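Local coordinates for mandelate racemase/muconate lactonizing protein (Alicyclobacillus acidocaldarius LAA1, PDB 3QLD) that is a member of the enolase superfamily, pairing a capping domain with a TIM-barrel-like domain, as in mandelate racemases and muconate lactonizing enzymes, at residues Q349-Q352 with D358-D361; Q125-L130 with R306-I311; P207-L212 with A233-S238. All blocks are in the same frame, centred on the assembly; numbering follows the deposited sequence.

The three contacts illustrate how an enolase-superfamily chain is joined both between and within its domains. Contacts 1 and 2 are neighbours, their centres about 9 Å apart, and they touch: P351 packs on L310, and P351 and Q352 both reach V128. Contact 3 joins helices 206-211 and 229-238 on the opposite side of the chain's centre, about 37 Å from contact 2 and 42 Å from contact 1, centre to centre. Along the sequence it is nested inside contact 2, and contact 1 follows both. Contacts 1 and 2 thus gather helix 127-130 and the chain after strand 347-349 onto helix 303-313 of the barrel domain, whereas contact 3 lies wholly among the barrel's outer helices.

Contact 1: Q349-Q352 with D358-D361; sequences QVPQ and DWVD
W359 reaches across to P351 with the far end of its indole, a small apolar contact within one connection of the chain. At CB the side chain sets out toward 349-352, and CG stands anti to the carbonyl carbon (chi1 -74°), which carries the ring system out across the gap between two backbones whose nearest CA atoms, those of P351 and W359, are 10.6 Å apart. The six-membered ring does the touching. Its CZ3 comes to 3.9 Å from P351 CB. At the tip, CH2 lies 4.0 Å from P351 CB and 4.2 Å from P351 CA, with the backbone N of Q352 a more distant neighbour at 4.5 Å from CH2. Both approaches to the ring are oblique.

The two segments run from the end of strand 347-349, which pairs antiparallel with strand 137-144 in the sheet of the TIM-barrel-like domain, through the connection to helix 362-368, with a 3-10 turn at D358-W359 and D361 as the helix N-cap. No hydrogen bond links them. P351 is buried, with V307, L310 and I311 of helix 303-313 also against it; W359 reaches V307 too, but remains partly exposed.

Contact 2: Q125-L130 with R306-I311; sequences QPLVGL and RVHGLI
I311 and V128 meet where helix 303-313 passes the short helix 127-130, their CA atoms only 5.5 Å apart. Apolar packing dominates. The CG2 branch of I311, anti to its own backbone N, presses on the V128 backbone and side chain together, lying 3.8 Å from both V128 CA and V128 CB. V128 answers with CG2, which rests on both the carbonyl O of I311, at 3.9 Å, and I311 CG2, at 4.0 Å. The other arm of I311 ends at CD1, which meets L127 CD2 at 4.2 Å, so the isoleucine spans two successive residues of the short helix.

The contact with an aromatic group is made by the same leucine methyl: L127 CD2 lies 4.0 Å from H308 NE2, approaching the imidazole obliquely, and the two side chains cross at about a right angle. The polar partner of H308 is elsewhere: NE2 hydrogen-bonds D117 OD1, and F277 makes an edge-to-face contact with the ring, so the imidazole is held from more than one direction.

No hydrogen bond crosses between the segments. Helix 105-123 also packs here, with W116 and A120 against L127 and M113 against H308, so the buried junction brings helices 105-123 and 127-130 onto helix 303-313 of the barrel domain.

Contact 3: P207-L212 with A233-S238; sequences PVLRQL and AKLQAS. With SO4 (sulfate ion), chain F.
L235 and L209 make the apolar half of this contact, and the S238 carbonyl against the aliphatic part of R210 makes the other; no hydrogen bond joins the segments. Helices 206-211 and 229-238, which pack against each other here, are consecutive outer helices of the beta/alpha barrel, with strand 220-221 between them in the chain. K234, early in the second segment, turns to the dimer instead, packing on R260 of the second subunit. L235 comes next. With CG anti to the backbone N, it brings both methyls to one methyl of its partner: L235 CD2 is 3.9 Å from L209 CD1, and L235 CD1 is 4.0 Å from that same L209 CD1. The two leucines cross at about a right angle and are buried, with P223 also against L235.

Q236 faces elsewhere, its amide hydrogen-bonded to the backbone of T241 and V243, which ties this helix to strand 243-245 and the turn before it. S238 ends the segment. Its OG donates to L235 O at 2.7 Å, with the donor 21° out of the carbonyl plane, so the hydroxyl is turned back onto its own helix. The S238 carbonyl meets the other helix: its O lies 3.5 Å from R210 CD. The CA atoms of R210 and S238 are 7.3 Å apart.

The bend about CB-CG (chi2 68°) sets the course of the arginine up to CD; beyond it, NH1 forms a salt bridge with D213 and also donates to sulfate O1 at 3.0 Å, nearly straight at 174°, while NH2 donates to sulfate O4 in a distinctly bent bond. The sulfur lies in the guanidinium plane, at its edge. An exposed guanidinium can evidently take up an anion under crystal conditions, even with D213 perhaps tempering its charge; the sulfate probably came from the crystallisation liquor and does not establish a natural ligand.

Contact 1: Q349-Q352 with D358-D361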
ATOM      1  N   GLN A 349      10.425 -31.391   8.009  1.00 35.89           N
ATOM      2  CA  GLN A 349      11.327 -31.100   9.085  1.00 36.14           C
ATOM      3  C   GLN A 349      11.567 -29.619   8.971  1.00 36.34           C
ATOM      4  O   GLN A 349      11.867 -29.121   7.872  1.00 34.95           O
ATOM      5  CB  GLN A 349      12.653 -31.848   8.914  1.00 37.75           C
ATOM      6  CG  GLN A 349      13.637 -31.736  10.109  1.00 41.56           C
ATOM      7  CD  GLN A 349      13.275 -32.713  11.244  1.00 47.75           C
ATOM      8  OE1 GLN A 349      13.568 -32.470  12.419  1.00 48.74           O
ATOM      9  NE2 GLN A 349      12.618 -33.826  10.882  1.00 48.53           N
ATOM     10  N   VAL A 350      11.493 -28.945  10.104  1.00 35.41           N
ATOM     11  CA  VAL A 350      11.950 -27.582  10.236  1.00 35.97           C
ATOM     12  C   VAL A 350      13.450 -27.446   9.990  1.00 36.84           C
ATOM     13  O   VAL A 350      14.231 -28.069  10.681  1.00 36.32           O
ATOM     14  CB  VAL A 350      11.565 -27.063  11.636  1.00 35.81           C
ATOM     15  CG1 VAL A 350      12.195 -25.694  11.959  1.00 36.73           C
ATOM     16  CG2 VAL A 350      10.064 -27.019  11.774  1.00 36.21           C
ATOM     17  N   PRO A 351      13.858 -26.586   9.010  1.00 35.93           N
ATOM     18  CA  PRO A 351      15.260 -26.275   8.712  1.00 36.21           C
ATOM     19  C   PRO A 351      16.086 -25.826   9.933  1.00 36.21           C
ATOM     20  O   PRO A 351      15.727 -24.868  10.675  1.00 35.11           O
ATOM     21  CB  PRO A 351      15.158 -25.104   7.690  1.00 34.82           C
ATOM     22  CG  PRO A 351      13.866 -25.432   6.922  1.00 36.72           C
ATOM     23  CD  PRO A 351      12.930 -26.016   7.997  1.00 36.42           C
ATOM     24  N   GLN A 352      17.214 -26.504  10.124  1.00 35.55           N
ATOM     25  CA  GLN A 352      18.112 -26.167  11.218  1.00 35.91           C
ATOM     26  C   GLN A 352      19.334 -25.386  10.752  1.00 36.28           C
ATOM     27  O   GLN A 352      20.232 -25.130  11.542  1.00 37.33           O
ATOM     28  CB  GLN A 352      18.517 -27.454  11.989  1.00 37.43           C
ATOM     29  CG  GLN A 352      17.332 -28.119  12.697  1.00 36.72           C
ATOM     30  CD  GLN A 352      16.723 -27.259  13.826  1.00 35.60           C
ATOM     31  OE1 GLN A 352      17.411 -26.439  14.504  1.00 41.17           O
ATOM     32  NE2 GLN A 352      15.438 -27.412  14.013  1.00 38.64           N
ATOM     33  N   ASP A 358      24.405 -22.065   2.357  1.00 36.32           N
ATOM     34  CA  ASP A 358      25.081 -23.356   2.029  1.00 37.79           C
ATOM     35  C   ASP A 358      24.228 -24.323   1.226  1.00 37.06           C
ATOM     36  O   ASP A 358      24.762 -25.225   0.579  1.00 37.19           O
ATOM     37  CB  ASP A 358      25.560 -24.081   3.297  1.00 38.51           C
ATOM     38  CG  ASP A 358      26.826 -23.450   3.872  1.00 42.72           C
ATOM     39  OD1 ASP A 358      27.361 -22.533   3.194  1.00 44.29           O
ATOM     40  OD2 ASP A 358      27.311 -23.878   4.970  1.00 47.71           O
ATOM     41  N   TRP A 359      22.916 -24.074   1.261  1.00 35.04           N
ATOM     42  CA  TRP A 359      21.912 -24.845   0.615  1.00 34.70           C
ATOM     43  C   TRP A 359      21.565 -24.347  -0.795  1.00 33.15           C
ATOM     44  O   TRP A 359      20.921 -25.043  -1.546  1.00 33.52           O
ATOM     45  CB  TRP A 359      20.639 -24.836   1.464  1.00 35.97           C
ATOM     46  CG  TRP A 359      20.718 -25.675   2.666  1.00 39.06           C
ATOM     47  CD1 TRP A 359      21.840 -26.326   3.145  1.00 40.12           C
ATOM     48  CD2 TRP A 359      19.652 -25.978   3.596  1.00 39.20           C
ATOM     49  NE1 TRP A 359      21.527 -27.010   4.293  1.00 38.51           N
ATOM     50  CE2 TRP A 359      20.202 -26.829   4.595  1.00 41.36           C
ATOM     51  CE3 TRP A 359      18.293 -25.622   3.685  1.00 41.85           C
ATOM     52  CZ2 TRP A 359      19.445 -27.326   5.667  1.00 41.54           C
ATOM     53  CZ3 TRP A 359      17.526 -26.123   4.783  1.00 42.12           C
ATOM     54  CH2 TRP A 359      18.107 -26.963   5.746  1.00 42.89           C
ATOM     55  N   VAL A 360      21.997 -23.146  -1.147  1.00 33.24           N
ATOM     56  CA  VAL A 360      21.701 -22.552  -2.436  1.00 32.74           C
ATOM     57  C   VAL A 360      22.508 -23.134  -3.601  1.00 33.42           C
ATOM     58  O   VAL A 360      23.754 -23.173  -3.555  1.00 34.97           O
ATOM     59  CB  VAL A 360      21.896 -21.020  -2.377  1.00 32.53           C
ATOM     60  CG1 VAL A 360      21.566 -20.400  -3.750  1.00 35.15           C
ATOM     61  CG2 VAL A 360      21.020 -20.389  -1.273  1.00 34.11           C
ATOM     62  N   ASP A 361      21.795 -23.553  -4.641  1.00 34.11           N
ATOM     63  CA  ASP A 361      22.388 -24.014  -5.921  1.00 34.84           C
ATOM     64  C   ASP A 361      22.693 -22.781  -6.768  1.00 35.12           C
ATOM     65  O   ASP A 361      21.784 -22.198  -7.399  1.00 33.36           O
ATOM     66  CB  ASP A 361      21.445 -25.001  -6.623  1.00 34.06           C
ATOM     67  CG  ASP A 361      22.039 -25.609  -7.934  1.00 36.94           C
ATOM     68  OD1 ASP A 361      22.975 -25.039  -8.498  1.00 38.95           O
ATOM     69  OD2 ASP A 361      21.532 -26.648  -8.395  1.00 36.93           O
TER

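Contact 2: Q125-L130 with R306-I311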
ATOM      1  N   GLN A 125      24.823 -20.156  14.178  1.00 41.69           N
ATOM      2  CA  GLN A 125      23.700 -20.596  15.003  1.00 42.04           C
ATOM      3  C   GLN A 125      22.492 -20.873  14.131  1.00 40.61           C
ATOM      4  O   GLN A 125      22.254 -20.121  13.187  1.00 39.36           O
ATOM      5  CB  GLN A 125      23.354 -19.494  15.997  1.00 42.32           C
ATOM      6  CG  GLN A 125      24.455 -19.259  17.023  1.00 47.39           C
ATOM      7  CD  GLN A 125      23.941 -18.633  18.307  1.00 53.58           C
ATOM      8  OE1 GLN A 125      23.016 -17.821  18.289  1.00 56.19           O
ATOM      9  NE2 GLN A 125      24.534 -19.021  19.433  1.00 56.72           N
ATOM     10  N   PRO A 126      21.757 -21.971  14.402  1.00 39.48           N
ATOM     11  CA  PRO A 126      20.512 -22.203  13.700  1.00 37.49           C
ATOM     12  C   PRO A 126      19.599 -20.954  13.721  1.00 36.55           C
ATOM     13  O   PRO A 126      19.322 -20.374  14.790  1.00 37.65           O
ATOM     14  CB  PRO A 126      19.880 -23.360  14.478  1.00 37.47           C
ATOM     15  CG  PRO A 126      21.112 -24.216  14.930  1.00 38.93           C
ATOM     16  CD  PRO A 126      22.206 -23.160  15.173  1.00 40.26           C
ATOM     17  N   LEU A 127      19.179 -20.513  12.535  1.00 35.06           N
ATOM     18  CA  LEU A 127      18.254 -19.363  12.420  1.00 32.24           C
ATOM     19  C   LEU A 127      16.982 -19.579  13.222  1.00 32.39           C
ATOM     20  O   LEU A 127      16.559 -18.684  13.935  1.00 31.31           O
ATOM     21  CB  LEU A 127      17.934 -19.028  10.940  1.00 32.64           C
ATOM     22  CG  LEU A 127      16.949 -17.845  10.726  1.00 27.23           C
ATOM     23  CD1 LEU A 127      17.423 -16.527  11.402  1.00 27.73           C
ATOM     24  CD2 LEU A 127      16.825 -17.605   9.252  1.00 25.38           C
ATOM     25  N   VAL A 128      16.396 -20.776  13.157  1.00 32.47           N
ATOM     26  CA  VAL A 128      15.181 -21.043  13.944  1.00 34.35           C
ATOM     27  C   VAL A 128      15.254 -20.845  15.523  1.00 35.94           C
ATOM     28  O   VAL A 128      14.371 -20.217  16.147  1.00 35.91           O
ATOM     29  CB  VAL A 128      14.540 -22.374  13.542  1.00 33.00           C
ATOM     30  CG1 VAL A 128      15.399 -23.567  14.024  1.00 37.78           C
ATOM     31  CG2 VAL A 128      13.126 -22.472  14.124  1.00 33.45           C
ATOM     32  N   GLY A 129      16.351 -21.305  16.137  1.00 38.54           N
ATOM     33  CA  GLY A 129      16.602 -21.083  17.572  1.00 38.50           C
ATOM     34  C   GLY A 129      16.826 -19.609  17.833  1.00 38.65           C
ATOM     35  O   GLY A 129      16.511 -19.070  18.925  1.00 37.36           O
ATOM     36  N   LEU A 130      17.369 -18.932  16.833  1.00 37.71           N
ATOM     37  CA  LEU A 130      17.632 -17.511  16.984  1.00 38.64           C
ATOM     38  C   LEU A 130      16.335 -16.729  17.150  1.00 39.81           C
ATOM     39  O   LEU A 130      16.291 -15.757  17.906  1.00 40.14           O
ATOM     40  CB  LEU A 130      18.441 -16.987  15.801  1.00 38.69           C
ATOM     41  CG  LEU A 130      19.951 -17.217  15.836  1.00 40.84           C
ATOM     42  CD1 LEU A 130      20.566 -16.099  15.081  1.00 44.42           C
ATOM     43  CD2 LEU A 130      20.526 -17.235  17.260  1.00 42.72           C
ATOM     44  N   ARG A 306      10.799 -20.543   0.892  1.00 27.39           N
ATOM     45  CA  ARG A 306      10.113 -21.698   1.488  1.00 28.43           C
ATOM     46  C   ARG A 306      10.827 -22.117   2.791  1.00 28.49           C
ATOM     47  O   ARG A 306      10.182 -22.394   3.807  1.00 29.10           O
ATOM     48  CB  ARG A 306      10.074 -22.853   0.503  1.00 29.20           C
ATOM     49  CG  ARG A 306       9.382 -24.124   1.028  1.00 29.02           C
ATOM     50  CD  ARG A 306       9.114 -25.104  -0.105  1.00 28.25           C
ATOM     51  NE  ARG A 306       8.653 -24.362  -1.255  1.00 31.86           N
ATOM     52  CZ  ARG A 306       7.384 -24.129  -1.517  1.00 32.72           C
ATOM     53  NH1 ARG A 306       6.425 -24.643  -0.738  1.00 30.32           N
ATOM     54  NH2 ARG A 306       7.078 -23.354  -2.543  1.00 30.69           N
ATOM     55  N   VAL A 307      12.147 -22.158   2.742  1.00 28.69           N
ATOM     56  CA  VAL A 307      12.987 -22.413   3.946  1.00 28.66           C
ATOM     57  C   VAL A 307      12.712 -21.428   5.075  1.00 27.14           C
ATOM     58  O   VAL A 307      12.390 -21.841   6.202  1.00 28.26           O
ATOM     59  CB  VAL A 307      14.507 -22.464   3.610  1.00 28.27           C
ATOM     60  CG1 VAL A 307      15.350 -22.300   4.905  1.00 28.86           C
ATOM     61  CG2 VAL A 307      14.775 -23.777   2.955  1.00 27.89           C
ATOM     62  N   HIS A 308      12.729 -20.133   4.768  1.00 28.15           N
ATOM     63  CA  HIS A 308      12.402 -19.080   5.760  1.00 25.88           C
ATOM     64  C   HIS A 308      10.988 -19.154   6.331  1.00 26.95           C
ATOM     65  O   HIS A 308      10.778 -18.825   7.502  1.00 25.45           O
ATOM     66  CB  HIS A 308      12.667 -17.672   5.165  1.00 27.60           C
ATOM     67  CG  HIS A 308      14.123 -17.304   5.125  1.00 26.61           C
ATOM     68  ND1 HIS A 308      14.583 -16.131   4.562  1.00 25.95           N
ATOM     69  CD2 HIS A 308      15.228 -17.966   5.569  1.00 25.00           C
ATOM     70  CE1 HIS A 308      15.905 -16.071   4.681  1.00 27.49           C
ATOM     71  NE2 HIS A 308      16.319 -17.172   5.302  1.00 30.64           N
ATOM     72  N   GLY A 309      10.030 -19.595   5.486  1.00 28.12           N
ATOM     73  CA  GLY A 309       8.627 -19.701   5.825  1.00 26.29           C
ATOM     74  C   GLY A 309       8.441 -20.937   6.717  1.00 29.16           C
ATOM     75  O   GLY A 309       7.692 -20.912   7.659  1.00 27.62           O
ATOM     76  N   LEU A 310       9.115 -22.038   6.399  1.00 28.95           N
ATOM     77  CA  LEU A 310       9.130 -23.162   7.383  1.00 29.42           C
ATOM     78  C   LEU A 310       9.778 -22.836   8.737  1.00 28.73           C
ATOM     79  O   LEU A 310       9.300 -23.281   9.744  1.00 30.96           O
ATOM     80  CB  LEU A 310       9.740 -24.392   6.741  1.00 31.12           C
ATOM     81  CG  LEU A 310       9.011 -24.907   5.486  1.00 29.08           C
ATOM     82  CD1 LEU A 310       9.936 -25.670   4.494  1.00 30.91           C
ATOM     83  CD2 LEU A 310       7.788 -25.822   5.754  1.00 29.25           C
ATOM     84  N   ILE A 311      10.843 -22.045   8.779  1.00 28.39           N
ATOM     85  CA  ILE A 311      11.394 -21.568  10.039  1.00 28.80           C
ATOM     86  C   ILE A 311      10.384 -20.724  10.848  1.00 29.40           C
ATOM     87  O   ILE A 311      10.216 -20.933  12.016  1.00 28.66           O
ATOM     88  CB  ILE A 311      12.707 -20.835   9.795  1.00 28.25           C
ATOM     89  CG1 ILE A 311      13.764 -21.870   9.349  1.00 26.14           C
ATOM     90  CG2 ILE A 311      13.100 -19.944  10.970  1.00 30.38           C
ATOM     91  CD1 ILE A 311      15.000 -21.304   8.726  1.00 29.28           C
TER

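Contact 3: P207-L212 with A233-S238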
ATOM      1  N   PRO A 207     -26.265 -15.648   5.223  1.00 27.52           N
ATOM      2  CA  PRO A 207     -27.007 -16.875   5.545  1.00 29.33           C
ATOM      3  C   PRO A 207     -26.336 -18.153   4.983  1.00 28.68           C
ATOM      4  O   PRO A 207     -26.278 -19.179   5.645  1.00 28.93           O
ATOM      5  CB  PRO A 207     -28.372 -16.608   4.909  1.00 30.26           C
ATOM      6  CG  PRO A 207     -28.516 -15.079   5.083  1.00 31.60           C
ATOM      7  CD  PRO A 207     -27.156 -14.645   4.595  1.00 28.18           C
ATOM      8  N   VAL A 208     -25.776 -18.076   3.776  1.00 28.96           N
ATOM      9  CA  VAL A 208     -25.048 -19.211   3.179  1.00 28.88           C
ATOM     10  C   VAL A 208     -23.832 -19.605   3.946  1.00 28.03           C
ATOM     11  O   VAL A 208     -23.526 -20.807   4.125  1.00 26.00           O
ATOM     12  CB  VAL A 208     -24.666 -18.880   1.651  1.00 30.11           C
ATOM     13  CG1 VAL A 208     -23.494 -19.743   1.148  1.00 35.54           C
ATOM     14  CG2 VAL A 208     -25.903 -19.062   0.764  1.00 31.95           C
ATOM     15  N   LEU A 209     -23.059 -18.602   4.382  1.00 26.88           N
ATOM     16  CA  LEU A 209     -21.849 -18.881   5.112  1.00 25.12           C
ATOM     17  C   LEU A 209     -22.187 -19.478   6.485  1.00 25.88           C
ATOM     18  O   LEU A 209     -21.465 -20.330   7.035  1.00 24.41           O
ATOM     19  CB  LEU A 209     -21.047 -17.575   5.316  1.00 24.48           C
ATOM     20  CG  LEU A 209     -20.309 -17.128   4.028  1.00 26.63           C
ATOM     21  CD1 LEU A 209     -19.656 -15.697   4.205  1.00 24.13           C
ATOM     22  CD2 LEU A 209     -19.202 -18.111   3.660  1.00 26.62           C
ATOM     23  N   ARG A 210     -23.276 -19.004   7.062  1.00 24.93           N
ATOM     24  CA  ARG A 210     -23.684 -19.509   8.386  1.00 27.70           C
ATOM     25  C   ARG A 210     -24.074 -21.014   8.308  1.00 27.06           C
ATOM     26  O   ARG A 210     -23.840 -21.767   9.242  1.00 26.76           O
ATOM     27  CB  ARG A 210     -24.863 -18.696   8.889  1.00 26.20           C
ATOM     28  CG  ARG A 210     -25.624 -19.324  10.183  1.00 33.08           C
ATOM     29  CD  ARG A 210     -24.841 -19.355  11.559  1.00 35.42           C
ATOM     30  NE  ARG A 210     -25.770 -19.852  12.597  1.00 36.56           N
ATOM     31  CZ  ARG A 210     -25.502 -20.837  13.475  1.00 39.77           C
ATOM     32  NH1 ARG A 210     -24.307 -21.454  13.490  1.00 34.91           N
ATOM     33  NH2 ARG A 210     -26.445 -21.198  14.361  1.00 34.34           N
ATOM     34  N   GLN A 211     -24.603 -21.430   7.163  1.00 28.60           N
ATOM     35  CA  GLN A 211     -24.984 -22.870   6.926  1.00 29.58           C
ATOM     36  C   GLN A 211     -23.734 -23.739   7.020  1.00 28.74           C
ATOM     37  O   GLN A 211     -23.803 -24.964   7.351  1.00 26.14           O
ATOM     38  CB  GLN A 211     -25.631 -23.067   5.552  1.00 30.40           C
ATOM     39  CG  GLN A 211     -27.026 -22.444   5.222  1.00 37.55           C
ATOM     40  CD  GLN A 211     -27.350 -22.519   3.671  1.00 44.46           C
ATOM     41  OE1 GLN A 211     -26.847 -23.397   2.956  1.00 50.64           O
ATOM     42  NE2 GLN A 211     -28.139 -21.567   3.167  1.00 46.08           N
ATOM     43  N   LEU A 212     -22.586 -23.122   6.727  1.00 26.18           N
ATOM     44  CA  LEU A 212     -21.322 -23.807   6.814  1.00 25.67           C
ATOM     45  C   LEU A 212     -20.843 -24.154   8.199  1.00 25.55           C
ATOM     46  O   LEU A 212     -20.005 -25.025   8.354  1.00 26.33           O
ATOM     47  CB  LEU A 212     -20.194 -23.131   5.978  1.00 24.31           C
ATOM     48  CG  LEU A 212     -20.546 -22.855   4.517  1.00 28.17           C
ATOM     49  CD1 LEU A 212     -19.301 -22.133   3.915  1.00 26.19           C
ATOM     50  CD2 LEU A 212     -20.825 -24.163   3.729  1.00 31.21           C
ATOM     51  N   ALA A 233     -16.709  -7.481  10.810  1.00 25.87           N
ATOM     52  CA  ALA A 233     -16.979  -7.640  12.230  1.00 24.56           C
ATOM     53  C   ALA A 233     -18.341  -8.245  12.437  1.00 22.96           C
ATOM     54  O   ALA A 233     -18.515  -9.167  13.278  1.00 23.05           O
ATOM     55  CB  ALA A 233     -16.888  -6.264  12.956  1.00 25.55           C
ATOM     56  N   LYS A 234     -19.332  -7.729  11.713  1.00 23.24           N
ATOM     57  CA  LYS A 234     -20.682  -8.293  11.809  1.00 23.41           C
ATOM     58  C   LYS A 234     -20.760  -9.705  11.290  1.00 22.87           C
ATOM     59  O   LYS A 234     -21.479 -10.514  11.831  1.00 21.91           O
ATOM     60  CB  LYS A 234     -21.604  -7.429  10.982  1.00 27.14           C
ATOM     61  CG  LYS A 234     -23.053  -7.746  11.066  1.00 33.09           C
ATOM     62  CD  LYS A 234     -23.839  -6.808  10.117  1.00 41.46           C
ATOM     63  CE  LYS A 234     -24.225  -5.522  10.832  1.00 46.44           C
ATOM     64  NZ  LYS A 234     -23.068  -4.670  11.195  1.00 50.27           N
ATOM     65  N   LEU A 235     -20.025 -10.017  10.213  1.00 20.72           N
ATOM     66  CA  LEU A 235     -20.087 -11.393   9.731  1.00 20.10           C
ATOM     67  C   LEU A 235     -19.444 -12.335  10.743  1.00 17.43           C
ATOM     68  O   LEU A 235     -19.993 -13.380  11.042  1.00 19.53           O
ATOM     69  CB  LEU A 235     -19.418 -11.490   8.342  1.00 20.06           C
ATOM     70  CG  LEU A 235     -19.297 -12.927   7.812  1.00 21.45           C
ATOM     71  CD1 LEU A 235     -20.690 -13.469   7.407  1.00 21.08           C
ATOM     72  CD2 LEU A 235     -18.354 -12.909   6.568  1.00 24.05           C
ATOM     73  N   GLN A 236     -18.264 -12.006  11.254  1.00 19.20           N
ATOM     74  CA  GLN A 236     -17.586 -12.921  12.220  1.00 19.89           C
ATOM     75  C   GLN A 236     -18.423 -13.127  13.464  1.00 19.85           C
ATOM     76  O   GLN A 236     -18.557 -14.282  13.963  1.00 19.77           O
ATOM     77  CB  GLN A 236     -16.196 -12.431  12.600  1.00 21.36           C
ATOM     78  CG  GLN A 236     -15.470 -13.290  13.637  1.00 20.80           C
ATOM     79  CD  GLN A 236     -15.158 -14.750  13.171  1.00 23.74           C
ATOM     80  OE1 GLN A 236     -14.000 -15.052  12.947  1.00 23.12           O
ATOM     81  NE2 GLN A 236     -16.189 -15.634  13.046  1.00 21.96           N
ATOM     82  N   ALA A 237     -19.108 -12.046  13.906  1.00 21.62           N
ATOM     83  CA  ALA A 237     -20.004 -12.132  15.128  1.00 21.19           C
ATOM     84  C   ALA A 237     -21.147 -13.124  14.907  1.00 21.92           C
ATOM     85  O   ALA A 237     -21.591 -13.777  15.871  1.00 21.53           O
ATOM     86  CB  ALA A 237     -20.583 -10.739  15.520  1.00 19.47           C
ATOM     87  N   SER A 238     -21.544 -13.295  13.632  1.00 20.82           N
ATOM     88  CA  SER A 238     -22.671 -14.188  13.255  1.00 22.08           C
ATOM     89  C   SER A 238     -22.278 -15.655  12.952  1.00 21.63           C
ATOM     90  O   SER A 238     -23.153 -16.543  12.840  1.00 21.31           O
ATOM     91  CB  SER A 238     -23.431 -13.637  12.062  1.00 22.69           C
ATOM     92  OG  SER A 238     -22.664 -13.742  10.820  1.00 25.35           O
TER
HETATM   93  S   SO4 F 404     -24.595 -23.812  16.484  0.50 40.37           S
HETATM   94  O1  SO4 F 404     -23.660 -23.746  15.345  0.50 38.61           O
HETATM   95  O2  SO4 F 404     -25.711 -24.706  16.136  0.50 36.77           O
HETATM   96  O3  SO4 F 404     -23.858 -24.266  17.654  0.50 38.98           O
HETATM   97  O4  SO4 F 404     -25.101 -22.476  16.729  0.50 37.31           O